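Local coordinates for UDP-glucose 4-epimerase (Campylobacter jejuni subsp. jejuni serotype O:2, PDB 7K3P), which catalyses the NAD-dependent epimerisation of UDP-glucose at C4, interconverting it with UDP-galactose, and probably acts likewise on the N-acetylated sugar UDP-GlcNAc, at residues Glu282-Met287 with Phe295-Ala300; Glu218-Lys223 with Lys289-Asp294; Arg174-Ser177 with Glu182-His185; Lys132-Ser137 with Leu256-Tyr261. The protein carries 2 engineered substitutions. All coordinates share one frame; numbering follows the deposited sequence.

Contact 1 (Glu282-Met287 with Phe295-Ala300); sequences EVIEAM and FKVELA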
loop_
_atom_site.group_PDB
_atom_site.type_symbol
_atom_site.label_atom_id
_atom_site.label_comp_id
_atom_site.label_asym_id
_atom_site.label_seq_id
_atom_site.Cartn_x
_atom_site.Cartn_y
_atom_site.Cartn_z
ATOM N N GLU A 282 9.519 -19.316 31.378
ATOM C CA GLU A 282 8.423 -20.280 31.268
ATOM C C GLU A 282 8.560 -21.154 30.017
ATOM O O GLU A 282 8.460 -22.389 30.088
ATOM C CB GLU A 282 7.077 -19.556 31.287
ATOM C CG GLU A 282 6.695 -19.009 32.676
ATOM C CD GLU A 282 5.529 -18.024 32.633
ATOM O OE1 GLU A 282 5.200 -17.543 31.523
ATOM O OE2 GLU A 282 4.947 -17.724 33.707
ATOM N N VAL A 283 8.810 -20.511 28.876
ATOM C CA VAL A 283 8.934 -21.221 27.613
ATOM C C VAL A 283 10.103 -22.207 27.634
ATOM O O VAL A 283 10.001 -23.327 27.125
ATOM C CB VAL A 283 9.073 -20.236 26.423
ATOM C CG1 VAL A 283 9.443 -20.977 25.156
ATOM C CG2 VAL A 283 7.763 -19.452 26.240
ATOM N N ILE A 284 11.216 -21.796 28.228
ATOM C CA ILE A 284 12.367 -22.690 28.329
ATOM C C ILE A 284 12.023 -23.924 29.162
ATOM O O ILE A 284 12.230 -25.060 28.716
ATOM C CB ILE A 284 13.589 -21.967 28.915
ATOM C CG1 ILE A 284 14.155 -20.993 27.877
ATOM C CG2 ILE A 284 14.648 -22.980 29.345
ATOM C CD1 ILE A 284 15.088 -19.947 28.452
ATOM N N GLU A 285 11.479 -23.700 30.358
ATOM C CA GLU A 285 11.074 -24.804 31.235
ATOM C C GLU A 285 10.092 -25.748 30.527
ATOM O O GLU A 285 10.305 -26.961 30.483
ATOM C CB GLU A 285 10.465 -24.278 32.544
ATOM C CG GLU A 285 10.408 -25.324 33.679
ATOM C CD GLU A 285 9.547 -24.890 34.875
ATOM O OE1 GLU A 285 8.483 -25.511 35.104
ATOM O OE2 GLU A 285 9.935 -23.942 35.594
ATOM N N ALA A 286 9.026 -25.183 29.962
ATOM C CA ALA A 286 8.048 -25.968 29.212
ATOM C C ALA A 286 8.660 -26.733 28.031
ATOM O O ALA A 286 8.382 -27.916 27.845
ATOM C CB ALA A 286 6.898 -25.081 28.740
ATOM N N MET A 287 9.481 -26.072 27.222
ATOM C CA MET A 287 10.070 -26.754 26.070
ATOM C C MET A 287 10.964 -27.918 26.503
ATOM O O MET A 287 10.937 -28.997 25.889
ATOM C CB MET A 287 10.858 -25.786 25.183
ATOM C CG MET A 287 11.338 -26.419 23.878
ATOM S SD MET A 287 9.971 -26.979 22.809
ATOM C CE MET A 287 9.241 -25.394 22.349
ATOM N N PHE A 295 18.583 -28.599 26.547
ATOM C CA PHE A 295 19.430 -27.807 25.650
ATOM C C PHE A 295 20.134 -26.681 26.395
ATOM O O PHE A 295 19.732 -26.312 27.501
ATOM C CB PHE A 295 18.625 -27.253 24.461
ATOM C CG PHE A 295 17.439 -26.416 24.859
ATOM C CD1 PHE A 295 17.588 -25.063 25.145
ATOM C CD2 PHE A 295 16.171 -26.982 24.939
ATOM C CE1 PHE A 295 16.494 -24.289 25.515
ATOM C CE2 PHE A 295 15.073 -26.221 25.307
ATOM C CZ PHE A 295 15.234 -24.872 25.597
ATOM N N LYS A 296 21.186 -26.142 25.781
ATOM C CA LYS A 296 22.005 -25.099 26.406
ATOM C C LYS A 296 21.336 -23.718 26.430
ATOM O O LYS A 296 21.006 -23.158 25.375
ATOM C CB LYS A 296 23.364 -24.992 25.697
ATOM C CG LYS A 296 24.192 -26.278 25.716
ATOM C CD LYS A 296 25.613 -26.057 25.192
ATOM C CE LYS A 296 25.637 -25.813 23.687
ATOM N NZ LYS A 296 25.088 -26.967 22.918
ATOM N N VAL A 297 21.145 -23.170 27.630
ATOM C CA VAL A 297 20.720 -21.774 27.771
ATOM C C VAL A 297 21.666 -20.952 28.652
ATOM O O VAL A 297 22.156 -21.432 29.684
ATOM C CB VAL A 297 19.245 -21.629 28.245
ATOM C CG1 VAL A 297 18.608 -22.986 28.479
ATOM C CG2 VAL A 297 19.152 -20.744 29.478
ATOM N N GLU A 298 21.926 -19.715 28.227
ATOM C CA GLU A 298 22.837 -18.827 28.941
ATOM C C GLU A 298 22.202 -17.472 29.217
ATOM O O GLU A 298 21.511 -16.905 28.363
ATOM C CB GLU A 298 24.135 -18.625 28.150
ATOM C CG GLU A 298 25.389 -18.680 29.008
ATOM C CD GLU A 298 25.815 -20.103 29.310
ATOM O OE1 GLU A 298 26.200 -20.815 28.354
ATOM O OE2 GLU A 298 25.765 -20.505 30.497
ATOM N N LEU A 299 22.442 -16.961 30.418
ATOM C CA LEU A 299 21.988 -15.638 30.806
ATOM C C LEU A 299 22.831 -14.590 30.104
ATOM O O LEU A 299 24.060 -14.673 30.095
ATOM C CB LEU A 299 22.143 -15.471 32.312
ATOM C CG LEU A 299 20.878 -15.238 33.130
ATOM C CD1 LEU A 299 19.875 -16.338 32.833
ATOM C CD2 LEU A 299 21.198 -15.192 34.622
ATOM N N ALA A 300 22.173 -13.600 29.513
ATOM C CA ALA A 300 22.874 -12.465 28.926
ATOM C C ALA A 300 22.312 -11.182 29.503
ATOM O O ALA A 300 21.249 -11.197 30.127
ATOM C CB ALA A 300 22.737 -12.471 27.417
#
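Ile284 and Met287, one turn apart on the same side of their helix, meet Phe295 and Val297 of the strand that follows it. The denser part gathers round Phe295, which meets both helix side chains. A chi1 of 57° folds its CG over its own backbone, which turns the ring toward the helix. There CE2 lies 4.0 Å from CG of Met287, whose chain crosses the ring's direction at about a right angle and then bends twice, carrying SD and CE off elsewhere. CZ of the same ring approaches Ile284 CG2 at 4.2 Å, obliquely. That one methyl serves two partners, because Ile284 CG2 also reaches Val297 CG1 at 4.1 Å, the two side chains pointing at each other tip to tip. No hydrogen bond bridges the segments; apolar carbon does all the joining.

The packing thins out toward the far end of the strand. Val297 is already partly exposed, and Leu299 and Glu298 are exposed. On the helix, Glu285 turns its back on the strand and faces solvent. Lys296, likewise exposed, has its amine in a salt bridge with Asp225.

Around this core, strand 296-300 runs parallel to strand 226-230, and Ile284 packs on Leu227 and Ile229 of that strand as well. Helix 212-220 takes Val283 and Met287 on another side, while helix 330-343 receives Ala286, so helix 280-291 lies between two helices and a two-stranded sheet.

Contact 2 (Glu218-Lys223 with Lys289-Asp294); sequences ECAAGK and KVSGVD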
loop_
_atom_site.group_PDB
_atom_site.type_symbol
_atom_site.label_atom_id
_atom_site.label_comp_id
_atom_site.label_asym_id
_atom_site.label_seq_id
_atom_site.Cartn_x
_atom_site.Cartn_y
_atom_site.Cartn_z
ATOM N N GLU A 218 13.881 -24.890 18.129
ATOM C CA GLU A 218 15.089 -25.146 17.337
ATOM C C GLU A 218 16.221 -25.727 18.196
ATOM O O GLU A 218 16.942 -26.627 17.756
ATOM C CB GLU A 218 15.554 -23.875 16.600
ATOM C CG GLU A 218 14.691 -23.464 15.393
ATOM C CD GLU A 218 15.135 -22.137 14.772
ATOM O OE1 GLU A 218 15.897 -21.390 15.429
ATOM O OE2 GLU A 218 14.720 -21.835 13.632
ATOM N N CYS A 219 16.375 -25.207 19.414
ATOM C CA CYS A 219 17.381 -25.723 20.351
ATOM C C CYS A 219 17.052 -27.151 20.781
ATOM O O CYS A 219 17.919 -28.019 20.810
ATOM C CB CYS A 219 17.481 -24.836 21.599
ATOM S SG CYS A 219 18.242 -23.219 21.332
ATOM N N ALA A 220 15.788 -27.368 21.134
ATOM C CA ALA A 220 15.324 -28.673 21.588
ATOM C C ALA A 220 15.459 -29.722 20.491
ATOM O O ALA A 220 15.621 -30.906 20.778
ATOM C CB ALA A 220 13.885 -28.589 22.068
ATOM N N ALA A 221 15.389 -29.292 19.234
ATOM C CA ALA A 221 15.495 -30.228 18.122
ATOM C C ALA A 221 16.946 -30.422 17.667
ATOM O O ALA A 221 17.206 -31.129 16.691
ATOM C CB ALA A 221 14.620 -29.783 16.963
ATOM N N GLY A 222 17.883 -29.801 18.378
ATOM C CA GLY A 222 19.295 -29.932 18.058
ATOM C C GLY A 222 19.716 -29.123 16.849
ATOM O O GLY A 222 20.786 -29.358 16.277
ATOM N N LYS A 223 18.880 -28.164 16.456
ATOM C CA LYS A 223 19.161 -27.338 15.284
ATOM C C LYS A 223 19.969 -26.097 15.650
ATOM O O LYS A 223 20.797 -25.615 14.876
ATOM C CB LYS A 223 17.862 -26.915 14.601
ATOM C CG LYS A 223 17.122 -28.032 13.883
ATOM C CD LYS A 223 15.983 -27.447 13.059
ATOM C CE LYS A 223 15.105 -28.530 12.462
ATOM N NZ LYS A 223 13.910 -27.946 11.774
ATOM N N LYS A 289 10.810 -29.661 29.369
ATOM C CA LYS A 289 9.981 -30.706 29.968
ATOM C C LYS A 289 9.283 -31.562 28.913
ATOM O O LYS A 289 9.231 -32.793 29.012
ATOM C CB LYS A 289 8.933 -30.080 30.892
ATOM C CG LYS A 289 7.915 -31.080 31.411
ATOM C CD LYS A 289 6.866 -30.410 32.289
ATOM C CE LYS A 289 5.791 -31.415 32.689
ATOM N NZ LYS A 289 4.780 -30.819 33.597
ATOM N N VAL A 290 8.758 -30.890 27.895
ATOM C CA VAL A 290 7.952 -31.521 26.859
ATOM C C VAL A 290 8.788 -32.274 25.826
ATOM O O VAL A 290 8.314 -33.227 25.206
ATOM C CB VAL A 290 7.078 -30.452 26.167
ATOM C CG1 VAL A 290 7.272 -30.475 24.658
ATOM C CG2 VAL A 290 5.631 -30.619 26.567
ATOM N N SER A 291 10.036 -31.851 25.644
ATOM C CA SER A 291 10.910 -32.494 24.669
ATOM C C SER A 291 11.856 -33.505 25.313
ATOM O O SER A 291 12.359 -34.406 24.635
ATOM C CB SER A 291 11.751 -31.453 23.931
ATOM O OG SER A 291 12.723 -30.893 24.800
ATOM N N GLY A 292 12.119 -33.338 26.608
ATOM C CA GLY A 292 13.107 -34.157 27.293
ATOM C C GLY A 292 14.540 -33.768 26.962
ATOM O O GLY A 292 15.486 -34.483 27.308
ATOM N N VAL A 293 14.703 -32.628 26.292
ATOM C CA VAL A 293 16.021 -32.159 25.887
ATOM C C VAL A 293 16.451 -31.013 26.777
ATOM O O VAL A 293 15.797 -29.968 26.808
ATOM C CB VAL A 293 16.028 -31.662 24.434
ATOM C CG1 VAL A 293 17.416 -31.159 24.057
ATOM C CG2 VAL A 293 15.590 -32.763 23.492
ATOM N N ASP A 294 17.548 -31.214 27.504
ATOM C CA ASP A 294 18.109 -30.171 28.347
ATOM C C ASP A 294 19.100 -29.335 27.532
ATOM O O ASP A 294 20.307 -29.358 27.788
ATOM C CB ASP A 294 18.798 -30.797 29.563
ATOM C CG ASP A 294 19.247 -29.766 30.577
ATOM O OD1 ASP A 294 18.749 -28.614 30.513
ATOM O OD2 ASP A 294 20.090 -30.114 31.440
#
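A backbone carbonyl pressed against a valine is the odd thing here: Ala220 O lies 3.3 Å from CG2 of Val293, and Val293 CG1 stands 3.7 Å from the same oxygen. Both methyls face the oxygen from the same side, CG2 the nearer. No hydrogen bond links the segments, and the contact is small.

The methyl of Ala220 takes the other partner, Ser291, whose OG is 3.8 Å from Ala220 CB. That hydroxyl is not spent on the alanine. It accepts from the backbone N of Val293 at 3.0 Å, with an N-H...O angle of 154°, and it is also hydrogen-bonded to Met287 O, one turn back in its helix. Two bonds therefore fix the rotation of the serine, and the one to Val293 folds the chain so that the valine faces Ala220. Phe338 of helix 330-343 packs on both Ala220 and Ser291, closing one side.

Two helix ends thus meet, those of 212-220 and 280-291, and each gives way to a glycine with positive phi, Gly222 after Ala221 and Gly292 directly. At Gly222 the chain makes a Schellman motif, with Gly222 N bonded to Cys219 O and Lys223 N to Glu218 O. After the other helix, Gly292 is the middle residue of the ST turn from Ser291 to Val293.

Contact 3 (Arg174-Ser177 with Glu182-His185); sequences RDAS and EFKH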
loop_
_atom_site.group_PDB
_atom_site.type_symbol
_atom_site.label_atom_id
_atom_site.label_comp_id
_atom_site.label_asym_id
_atom_site.label_seq_id
_atom_site.Cartn_x
_atom_site.Cartn_y
_atom_site.Cartn_z
ATOM N N ARG A 174 -10.402 -1.524 3.895
ATOM C CA ARG A 174 -11.174 -0.415 4.469
ATOM C C ARG A 174 -11.819 0.460 3.402
ATOM O O ARG A 174 -13.001 0.801 3.514
ATOM C CB ARG A 174 -10.309 0.452 5.410
ATOM C CG ARG A 174 -10.213 -0.074 6.849
ATOM C CD ARG A 174 -8.931 0.399 7.599
ATOM N NE ARG A 174 -8.543 -0.707 8.464
ATOM C CZ ARG A 174 -7.318 -1.061 8.816
ATOM N NH1 ARG A 174 -6.238 -0.384 8.430
ATOM N NH2 ARG A 174 -7.188 -2.124 9.601
ATOM N N ASP A 175 -11.054 0.837 2.376
ATOM C CA ASP A 175 -11.613 1.647 1.288
ATOM C C ASP A 175 -12.663 0.878 0.478
ATOM O O ASP A 175 -13.648 1.457 0.028
ATOM C CB ASP A 175 -10.516 2.185 0.352
ATOM C CG ASP A 175 -9.823 3.403 0.915
ATOM O OD1 ASP A 175 -10.394 4.007 1.839
ATOM O OD2 ASP A 175 -8.716 3.766 0.438
ATOM N N ALA A 176 -12.442 -0.421 0.295
ATOM C CA ALA A 176 -13.391 -1.260 -0.429
ATOM C C ALA A 176 -14.750 -1.271 0.287
ATOM O O ALA A 176 -15.798 -1.116 -0.343
ATOM C CB ALA A 176 -12.860 -2.663 -0.570
ATOM N N SER A 177 -14.724 -1.444 1.607
ATOM C CA SER A 177 -15.950 -1.468 2.401
ATOM C C SER A 177 -16.648 -0.115 2.450
ATOM O O SER A 177 -17.871 -0.053 2.511
ATOM C CB SER A 177 -15.670 -1.969 3.817
ATOM O OG SER A 177 -15.493 -3.375 3.814
ATOM N N GLU A 182 -22.055 -3.125 1.228
ATOM C CA GLU A 182 -22.398 -4.541 1.210
ATOM C C GLU A 182 -21.181 -5.444 1.436
ATOM O O GLU A 182 -21.319 -6.598 1.872
ATOM C CB GLU A 182 -23.098 -4.898 -0.115
ATOM C CG GLU A 182 -22.208 -4.809 -1.384
ATOM C CD GLU A 182 -22.074 -3.393 -1.958
ATOM O OE1 GLU A 182 -22.168 -2.414 -1.190
ATOM O OE2 GLU A 182 -21.878 -3.258 -3.190
ATOM N N PHE A 183 -19.989 -4.930 1.131
ATOM C CA PHE A 183 -18.771 -5.732 1.240
ATOM C C PHE A 183 -18.219 -5.675 2.665
ATOM O O PHE A 183 -17.812 -4.602 3.129
ATOM C CB PHE A 183 -17.704 -5.250 0.229
ATOM C CG PHE A 183 -16.379 -5.954 0.362
ATOM C CD1 PHE A 183 -16.192 -7.221 -0.178
ATOM C CD2 PHE A 183 -15.313 -5.338 1.019
ATOM C CE1 PHE A 183 -14.961 -7.881 -0.064
ATOM C CE2 PHE A 183 -14.080 -5.981 1.146
ATOM C CZ PHE A 183 -13.899 -7.251 0.608
ATOM N N LYS A 184 -18.190 -6.828 3.339
ATOM C CA LYS A 184 -17.739 -6.912 4.732
ATOM C C LYS A 184 -16.382 -7.598 4.879
ATOM O O LYS A 184 -16.142 -8.675 4.319
ATOM C CB LYS A 184 -18.748 -7.682 5.597
ATOM C CG LYS A 184 -20.084 -6.988 5.877
ATOM C CD LYS A 184 -20.848 -7.863 6.881
ATOM C CE LYS A 184 -22.225 -7.330 7.244
ATOM N NZ LYS A 184 -22.894 -8.355 8.113
ATOM N N HIS A 185 -15.508 -6.990 5.668
ATOM C CA HIS A 185 -14.196 -7.566 5.912
ATOM C C HIS A 185 -13.977 -7.707 7.410
ATOM O O HIS A 185 -14.434 -6.876 8.187
ATOM C CB HIS A 185 -13.091 -6.689 5.314
ATOM C CG HIS A 185 -12.918 -5.365 5.996
ATOM N ND1 HIS A 185 -13.566 -4.223 5.573
ATOM C CD2 HIS A 185 -12.158 -4.996 7.061
ATOM C CE1 HIS A 185 -13.211 -3.207 6.346
ATOM N NE2 HIS A 185 -12.363 -3.646 7.257
HETATM O O HOH W 1 -10.846 -2.490 9.493
#
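Ser177 OG holds two bonds across the contact, one received and one given. His185 ND1 donates to it at 2.7 Å, and the oxygen lies close to the imidazole plane, 5° out of it. The hydroxyl in turn donates to Phe183 O, also at 2.7 Å. It meets that carbonyl from above its plane, 37° out, and not on a lone pair.

Beside this polar pair, the Phe183 ring lies against the helix, with CE2 3.9 Å from Ala176 CB. The segments belong to the last turns of helix 161-179 and to the loop and first residues of strand 184-189, joined by a short turn: an alpha-to-beta connection of the Rossmann fold, in which the helix packs back on the strand it leads into.

On the far side of the imidazole, a water lies in the ring plane 2.9 Å from His185 NE2 and accepts from Arg174 NE at 3.1 Å, bridging the two. Bonds at ND1 and NE2 thus hold the ring at both its nitrogens. The guanidinium is turned 64° from the ring, and Arg174 NH2 is held by a salt bridge to Glu170. Further out, Phe183 is backed by Cys125 and Leu126 of helix 107-127, and His185 N is hydrogen-bonded to Ser267 OG. Asp175, directed away from the strand, forms a salt bridge to Arg164 of the second subunit; Leu108 of that subunit touches Ala176.

Contact 4 (Lys132-Ser137 with Leu256-Tyr261); sequences KFIFSS and LAALDY. With NAD (nicotinamide-adenine-dinucleotide), chain C.
Ile134 of strand 132-136, between strands 90-93 and 184-189, meets Ala258 and Leu259 of helix 248-261, which packs on the parallel sheet of the NAD-binding Rossmann fold. Strand and helix run nearly antiparallel, at 150° between their directions, with the short axes 8.9 Å apart.

From CB of Ile134 the side chain forks. A chi1 of -66° sets CG1 beside the backbone N and leaves CG2 anti to it, and CG2 reaches Ala258 CB at 4.1 Å. The other branch leads through CG1, which passes 4.0 Å from the backbone N of Leu259, against the helix wall. At its end CD1 runs into the leucine itself: Leu259 CB is 3.7 Å away and Leu259 CD1 only 3.5 Å, tighter than usual carbon contact. The two side chains cross at about a right angle there. Lys132, two residues back on the same side of the strand, brings the middle of its extended chain to the same methyl, with CD 4.2 Å from Leu259 CD1.

Ala258 also touches Cys186 and Leu188, while Phe36 packs on Leu259, so helix 248-261 touches two neighbouring strands and helix 27-37.

At its far end the strand runs into the cofactor site. Ser136 OG is hydrogen-bonded to His255 NE2, next to the helix segment, and Ser136 CB borders the nicotinamide ribose of NAD. Ser137 O lies 3.2 Å from C6N of the nicotinamide ring.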
loop_
_atom_site.group_PDB
_atom_site.type_symbol
_atom_site.label_atom_id
_atom_site.label_comp_id
_atom_site.label_asym_id
_atom_site.label_seq_id
_atom_site.Cartn_x
_atom_site.Cartn_y
_atom_site.Cartn_z
ATOM N N LYS A 132 -18.045 -11.298 2.140
ATOM C CA LYS A 132 -17.399 -11.511 3.430
ATOM C C LYS A 132 -15.940 -11.902 3.196
ATOM O O LYS A 132 -15.656 -12.908 2.538
ATOM C CB LYS A 132 -18.138 -12.586 4.236
ATOM C CG LYS A 132 -19.558 -12.143 4.662
ATOM C CD LYS A 132 -20.379 -13.313 5.171
ATOM C CE LYS A 132 -21.798 -12.846 5.513
ATOM N NZ LYS A 132 -22.601 -13.981 6.017
ATOM N N PHE A 133 -15.023 -11.100 3.730
ATOM C CA PHE A 133 -13.591 -11.300 3.500
ATOM C C PHE A 133 -12.858 -11.384 4.846
ATOM O O PHE A 133 -12.796 -10.395 5.571
ATOM C CB PHE A 133 -13.057 -10.117 2.675
ATOM C CG PHE A 133 -11.699 -10.350 2.060
ATOM C CD1 PHE A 133 -10.570 -10.512 2.856
ATOM C CD2 PHE A 133 -11.553 -10.378 0.677
ATOM C CE1 PHE A 133 -9.307 -10.718 2.279
ATOM C CE2 PHE A 133 -10.309 -10.587 0.091
ATOM C CZ PHE A 133 -9.181 -10.755 0.890
ATOM N N ILE A 134 -12.326 -12.553 5.195
ATOM C CA ILE A 134 -11.551 -12.652 6.428
ATOM C C ILE A 134 -10.064 -12.596 6.058
ATOM O O ILE A 134 -9.572 -13.433 5.282
ATOM C CB ILE A 134 -11.941 -13.894 7.282
ATOM C CG1 ILE A 134 -13.385 -13.750 7.804
ATOM C CG2 ILE A 134 -11.008 -14.036 8.483
ATOM C CD1 ILE A 134 -14.401 -14.387 6.931
ATOM N N PHE A 135 -9.363 -11.581 6.569
ATOM C CA PHE A 135 -7.959 -11.350 6.194
ATOM C C PHE A 135 -7.011 -11.627 7.354
ATOM O O PHE A 135 -7.136 -11.021 8.432
ATOM C CB PHE A 135 -7.789 -9.913 5.708
ATOM C CG PHE A 135 -6.379 -9.563 5.290
ATOM C CD1 PHE A 135 -5.660 -10.403 4.444
ATOM C CD2 PHE A 135 -5.794 -8.368 5.709
ATOM C CE1 PHE A 135 -4.350 -10.072 4.046
ATOM C CE2 PHE A 135 -4.498 -8.021 5.315
ATOM C CZ PHE A 135 -3.777 -8.877 4.474
ATOM N N SER A 136 -6.077 -12.554 7.143
ATOM C CA SER A 136 -5.006 -12.788 8.093
ATOM C C SER A 136 -3.984 -11.661 7.972
ATOM O O SER A 136 -3.127 -11.688 7.069
ATOM C CB SER A 136 -4.305 -14.108 7.804
ATOM O OG SER A 136 -5.222 -15.171 7.770
ATOM N N SER A 137 -4.079 -10.671 8.862
ATOM C CA SER A 137 -3.067 -9.619 8.915
ATOM C C SER A 137 -2.042 -10.046 9.967
ATOM O O SER A 137 -1.809 -11.235 10.143
ATOM C CB SER A 137 -3.708 -8.288 9.271
ATOM O OG SER A 137 -2.762 -7.242 9.201
ATOM N N LEU A 256 -12.676 -19.006 12.001
ATOM C CA LEU A 256 -14.064 -19.461 11.946
ATOM C C LEU A 256 -14.933 -18.488 12.725
ATOM O O LEU A 256 -15.968 -18.029 12.230
ATOM C CB LEU A 256 -14.198 -20.888 12.501
ATOM C CG LEU A 256 -13.916 -22.030 11.524
ATOM C CD1 LEU A 256 -12.417 -22.165 11.212
ATOM C CD2 LEU A 256 -14.485 -23.357 12.057
ATOM N N ALA A 257 -14.495 -18.129 13.933
ATOM C CA ALA A 257 -15.272 -17.188 14.735
ATOM C C ALA A 257 -15.458 -15.851 14.025
ATOM O O ALA A 257 -16.513 -15.233 14.151
ATOM C CB ALA A 257 -14.654 -16.997 16.132
ATOM N N ALA A 258 -14.439 -15.407 13.279
ATOM C CA ALA A 258 -14.496 -14.127 12.546
ATOM C C ALA A 258 -15.545 -14.172 11.441
ATOM O O ALA A 258 -16.230 -13.185 11.163
ATOM C CB ALA A 258 -13.114 -13.793 11.934
ATOM N N LEU A 259 -15.634 -15.316 10.776
ATOM C CA LEU A 259 -16.633 -15.490 9.724
ATOM C C LEU A 259 -18.026 -15.474 10.345
ATOM O O LEU A 259 -18.918 -14.761 9.870
ATOM C CB LEU A 259 -16.397 -16.797 8.962
ATOM C CG LEU A 259 -17.422 -17.055 7.859
ATOM C CD1 LEU A 259 -17.547 -15.819 6.979
ATOM C CD2 LEU A 259 -17.037 -18.277 7.041
ATOM N N ASP A 260 -18.193 -16.237 11.427
ATOM C CA ASP A 260 -19.463 -16.258 12.160
ATOM C C ASP A 260 -19.864 -14.844 12.537
ATOM O O ASP A 260 -21.016 -14.444 12.352
ATOM C CB ASP A 260 -19.354 -17.130 13.417
ATOM C CG ASP A 260 -19.337 -18.615 13.098
ATOM O OD1 ASP A 260 -19.818 -18.994 12.003
ATOM O OD2 ASP A 260 -18.845 -19.406 13.946
ATOM N N TYR A 261 -18.895 -14.070 13.021
ATOM C CA TYR A 261 -19.154 -12.689 13.430
ATOM C C TYR A 261 -19.719 -11.822 12.299
ATOM O O TYR A 261 -20.556 -10.948 12.545
ATOM C CB TYR A 261 -17.883 -12.047 14.026
ATOM C CG TYR A 261 -17.958 -10.544 14.143
ATOM C CD1 TYR A 261 -17.548 -9.736 13.094
ATOM C CD2 TYR A 261 -18.439 -9.924 15.305
ATOM C CE1 TYR A 261 -17.614 -8.362 13.178
ATOM C CE2 TYR A 261 -18.513 -8.526 15.398
ATOM C CZ TYR A 261 -18.093 -7.761 14.316
ATOM O OH TYR A 261 -18.131 -6.389 14.346
HETATM P PA NAD C . 2.175 -20.578 5.263
HETATM O O1A NAD C . 3.364 -20.300 4.376
HETATM O O2A NAD C . 2.267 -21.950 5.867
HETATM O O5B NAD C . 0.831 -20.523 4.437
HETATM C C5B NAD C . 0.809 -19.761 3.265
HETATM C C4B NAD C . 0.133 -20.525 2.196
HETATM O O4B NAD C . -0.235 -19.705 1.124
HETATM C C3B NAD C . 1.060 -21.648 1.635
HETATM O O3B NAD C . 0.506 -23.018 1.613
HETATM C C2B NAD C . 1.533 -21.067 0.281
HETATM O O2B NAD C . 1.827 -22.023 -0.646
HETATM C C1B NAD C . 0.330 -20.252 -0.070
HETATM N N9A NAD C . 0.630 -19.198 -1.053
HETATM C C8A NAD C . 1.575 -18.242 -0.947
HETATM N N7A NAD C . 1.579 -17.466 -2.042
HETATM C C5A NAD C . 0.635 -17.896 -2.888
HETATM C C6A NAD C . 0.195 -17.494 -4.160
HETATM N N6A NAD C . 0.804 -16.357 -4.808
HETATM N N1A NAD C . -0.819 -18.151 -4.760
HETATM C C2A NAD C . -1.415 -19.210 -4.186
HETATM N N3A NAD C . -1.004 -19.648 -2.950
HETATM C C4A NAD C . 0.006 -19.014 -2.286
HETATM O O3 NAD C . 2.134 -19.451 6.383
HETATM P PN NAD C . 1.213 -19.520 7.662
HETATM O O1N NAD C . 0.182 -20.625 7.520
HETATM O O2N NAD C . 2.098 -19.776 8.844
HETATM O O5D NAD C . 0.496 -18.119 7.813
HETATM C C5D NAD C . -0.627 -17.856 7.004
HETATM C C4D NAD C . -1.088 -16.415 7.145
HETATM O O4D NAD C . -1.171 -16.034 8.500
HETATM C C3D NAD C . -0.242 -15.405 6.376
HETATM O O3D NAD C . -1.055 -14.446 5.830
HETATM C C2D NAD C . 0.584 -14.734 7.390
HETATM O O2D NAD C . 0.981 -13.459 7.044
HETATM C C1D NAD C . -0.346 -14.814 8.630
HETATM N N1N NAD C . 0.375 -14.741 9.984
HETATM C C2N NAD C . 1.151 -15.836 10.311
HETATM C C3N NAD C . 1.830 -15.844 11.526
HETATM C C7N NAD C . 2.681 -17.032 11.894
HETATM O O7N NAD C . 2.815 -17.985 11.143
HETATM N N7N NAD C . 3.352 -17.029 13.151
HETATM C C4N NAD C . 1.711 -14.769 12.386
HETATM C C5N NAD C . 0.934 -13.684 12.049
HETATM C C6N NAD C . 0.247 -13.656 10.827
#

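From the N terminus, the chain first enters contact 4 at strand 132-136, and that loop closes only at 256-261. Contact 3 opens and closes within it, a short turn from helix 161-179 to strand 184-189, the next strand of the sheet. The two touch where Lys184 O meets Phe133 N, probably through a hydrogen bond. Contact 2 starts at 218-223, inside contact 4's span, and ends at 289-294, crossing it. It also crosses contact 1, which opens at 282-287 and closes at 295-300. Contacts 1 and 2 share helix 280-291 and meet through Phe295 and Cys219; the centres of contacts 2 and 4 lie about 35 Å apart.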